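Local coordinates for protein putative hydroxymethylglutaryl-CoA synthase (Streptococcus mutans, PDB 3SQZ) that binds coenzyme A and probably acts as a hydroxymethylglutaryl-CoA synthase, an acyltransferase of the thiolase fold, at residues R60-D63 against P64-S68. Residues are numbered along the deposited sequence; the frame is centred on the assembly and turned at random.
Sequences RGED and PQKFS. With COA (coenzyme A), chain D.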
loop_
_atom_site.group_PDB
_atom_site.type_symbol
_atom_site.label_atom_id
_atom_site.label_comp_id
_atom_site.label_asym_id
_atom_site.label_seq_id
_atom_site.Cartn_x
_atom_site.Cartn_y
_atom_site.Cartn_z
ATOM N N ARG A 60 -15.130 18.329 13.113
ATOM C CA ARG A 60 -14.137 19.355 12.794
ATOM C C ARG A 60 -14.734 20.634 12.212
ATOM O O ARG A 60 -14.007 21.592 11.947
ATOM C CB ARG A 60 -13.077 18.801 11.838
ATOM C CG ARG A 60 -12.280 17.639 12.399
ATOM C CD ARG A 60 -11.288 18.057 13.495
ATOM N NE ARG A 60 -10.636 16.865 14.023
ATOM C CZ ARG A 60 -11.013 16.218 15.120
ATOM N NH1 ARG A 60 -12.007 16.690 15.861
ATOM N NH2 ARG A 60 -10.389 15.103 15.482
ATOM N N GLY A 61 -16.045 20.648 12.004
ATOM C CA GLY A 61 -16.704 21.813 11.438
ATOM C C GLY A 61 -16.399 22.009 9.964
ATOM O O GLY A 61 -16.436 23.130 9.452
ATOM N N GLU A 62 -16.104 20.911 9.276
ATOM C CA GLU A 62 -15.795 20.954 7.855
ATOM C C GLU A 62 -17.032 20.615 7.033
ATOM O O GLU A 62 -17.889 19.851 7.475
ATOM C CB GLU A 62 -14.673 19.965 7.524
ATOM C CG GLU A 62 -13.328 20.299 8.158
ATOM C CD GLU A 62 -12.680 21.528 7.543
ATOM O OE1 GLU A 62 -12.943 21.808 6.356
ATOM O OE2 GLU A 62 -11.912 22.220 8.247
ATOM N N ASP A 63 -17.124 21.197 5.843
ATOM C CA ASP A 63 -18.138 20.810 4.876
ATOM C C ASP A 63 -17.875 19.356 4.501
ATOM O O ASP A 63 -16.804 19.036 3.997
ATOM C CB ASP A 63 -18.022 21.704 3.640
ATOM C CG ASP A 63 -19.134 21.475 2.631
ATOM O OD1 ASP A 63 -19.772 20.402 2.654
ATOM O OD2 ASP A 63 -19.366 22.382 1.804
ATOM N N PRO A 64 -18.838 18.462 4.759
ATOM C CA PRO A 64 -18.596 17.051 4.428
ATOM C C PRO A 64 -18.261 16.824 2.952
ATOM O O PRO A 64 -17.622 15.822 2.607
ATOM C CB PRO A 64 -19.915 16.359 4.802
ATOM C CG PRO A 64 -20.908 17.461 5.040
ATOM C CD PRO A 64 -20.127 18.672 5.435
ATOM N N GLN A 65 -18.674 17.743 2.086
ATOM C CA GLN A 65 -18.358 17.607 0.666
ATOM C C GLN A 65 -16.877 17.835 0.368
ATOM O O GLN A 65 -16.368 17.392 -0.661
ATOM C CB GLN A 65 -19.248 18.511 -0.190
ATOM C CG GLN A 65 -20.701 18.054 -0.217
ATOM C CD GLN A 65 -21.485 18.665 -1.356
ATOM O OE1 GLN A 65 -21.178 19.762 -1.818
ATOM N NE2 GLN A 65 -22.505 17.950 -1.823
ATOM N N LYS A 66 -16.176 18.513 1.268
ATOM C CA LYS A 66 -14.735 18.620 1.127
ATOM C C LYS A 66 -14.127 17.224 1.045
ATOM O O LYS A 66 -13.198 16.975 0.279
ATOM C CB LYS A 66 -14.130 19.370 2.306
ATOM C CG LYS A 66 -12.618 19.372 2.299
ATOM C CD LYS A 66 -12.068 20.176 3.457
ATOM C CE LYS A 66 -10.558 20.279 3.389
ATOM N NZ LYS A 66 -10.053 21.244 4.402
ATOM N N PHE A 67 -14.660 16.307 1.842
ATOM C CA PHE A 67 -14.148 14.949 1.852
ATOM C C PHE A 67 -14.732 14.103 0.722
ATOM O O PHE A 67 -13.991 13.474 -0.028
ATOM C CB PHE A 67 -14.395 14.301 3.213
ATOM C CG PHE A 67 -13.750 15.034 4.362
ATOM C CD1 PHE A 67 -12.598 15.790 4.169
ATOM C CD2 PHE A 67 -14.285 14.959 5.638
ATOM C CE1 PHE A 67 -11.993 16.456 5.232
ATOM C CE2 PHE A 67 -13.687 15.623 6.702
ATOM C CZ PHE A 67 -12.542 16.373 6.499
ATOM N N SER A 68 -16.054 14.090 0.592
ATOM C CA SER A 68 -16.695 13.218 -0.392
ATOM C C SER A 68 -16.381 13.614 -1.834
ATOM O O SER A 68 -16.226 12.747 -2.696
ATOM C CB SER A 68 -18.208 13.161 -0.174
ATOM O OG SER A 68 -18.793 14.436 -0.352
HETATM N N1A COA D . -16.755 20.872 -1.876
HETATM C C2A COA D . -15.945 20.224 -2.739
HETATM N N3A COA D . -14.571 20.321 -2.604
HETATM C C4A COA D . -14.046 21.070 -1.597
HETATM C C5A COA D . -14.877 21.744 -0.702
HETATM C C6A COA D . -16.211 21.649 -0.833
HETATM N N6A COA D . -17.078 22.330 0.083
HETATM N N7A COA D . -14.091 22.414 0.200
HETATM C C8A COA D . -12.811 22.182 -0.106
HETATM N N9A COA D . -12.803 21.350 -1.253
HETATM C C1B COA D . -11.627 20.730 -1.848
HETATM C C2B COA D . -10.709 21.391 -2.913
HETATM O O2B COA D . -10.963 22.435 -3.739
HETATM C C3B COA D . -9.718 20.269 -3.172
HETATM O O3B COA D . -9.538 19.613 -4.365
HETATM P P3B COA D . -8.785 20.247 -5.556
HETATM O O7A COA D . -7.240 20.200 -5.262
HETATM O O8A COA D . -9.146 19.333 -6.769
HETATM O O9A COA D . -9.257 21.662 -5.769
HETATM C C4B COA D . -9.626 19.634 -1.838
HETATM O O4B COA D . -11.015 19.454 -1.497
HETATM C C5B COA D . -8.530 19.850 -0.851
HETATM O O5B COA D . -8.702 21.174 -0.423
HETATM P P1A COA D . -7.695 21.805 0.621
HETATM O O1A COA D . -6.216 21.710 0.073
HETATM O O2A COA D . -8.085 23.243 0.901
HETATM O O3A COA D . -7.830 20.916 1.936
HETATM P P2A COA D . -6.756 20.867 3.106
HETATM O O4A COA D . -6.063 22.267 3.297
HETATM O O5A COA D . -7.440 20.447 4.387
HETATM O O6A COA D . -5.632 19.793 2.729
HETATM C CBP COA D . -4.687 17.776 1.758
HETATM C CCP COA D . -5.886 18.679 1.915
HETATM C CDP COA D . -3.593 18.538 1.090
HETATM C CEP COA D . -5.038 16.573 0.916
HETATM C CAP COA D . -4.273 17.337 3.134
HETATM O OAP COA D . -5.145 16.425 3.667
HETATM C C9P COA D . -2.846 16.826 3.186
HETATM O O9P COA D . -1.873 17.572 3.148
HETATM N N8P COA D . -2.700 15.367 3.340
HETATM C C7P COA D . -1.403 14.725 3.235
HETATM C C6P COA D . -0.854 14.681 1.824
HETATM C C5P COA D . 0.440 13.874 1.705
HETATM O O5P COA D . 0.732 13.032 2.523
HETATM N N4P COA D . 1.268 14.072 0.546
HETATM C C3P COA D . 2.463 13.236 0.351
HETATM C C2P COA D . 2.410 12.242 -0.775
HETATM S S1P COA D . 1.817 12.846 -2.322
#
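Asp-63 is the N-cap of helix 64-71, and its carboxylate OD1 accepts from Gln-65 N at 2.9 Å. The N-H points well at the oxygen (160°), but it reaches OD1 from above the carboxylate plane. CG lies anti to the backbone N of Asp-63 (chi1 -174°), which swings the carboxylate over the first turn. The backbone joins in: Lys-66 N donates to Asp-63 O at 2.8 Å. Pro-64, which has no N-H to give, follows the cap directly. Helix 53-60 ends just before, where Gly-61 with positive phi forms a Schellman motif. The two helices are thus linked by a short surface loop beside the adenine and diphosphate of the bound CoA.

Asp-63 and Lys-66 also hold the bound CoA. The second carboxylate oxygen, Asp-63 OD2, takes a weak hydrogen bond from the adenine amino group. Lys-66 runs fully extended over the face of the five-membered ring of the adenine, its CG above C8A at 3.7 Å, and on to the diphosphate. Lys-66 NZ donates to COA O5A at 2.7 Å. Lys-272 and Lys-276 are further lysines bonded to the CoA.

Glu-62 comes to Lys-66 from the loop side. Its chain bends at CG (chi2 -70°), bringing OE1 alongside the end of the lysine. The salt bridge from Glu-62 OE1 to Lys-66 NZ is 3.5 Å long. Lys-66 therefore sits between a carboxylate and a phosphate, which probably favours its charged form. Beneath, the Phe-67 ring packs on Met-53, Leu-56 and Ala-57 of the preceding helix. Glu-62 CB meets this ring obliquely, 4.3 Å from Phe-67 CZ.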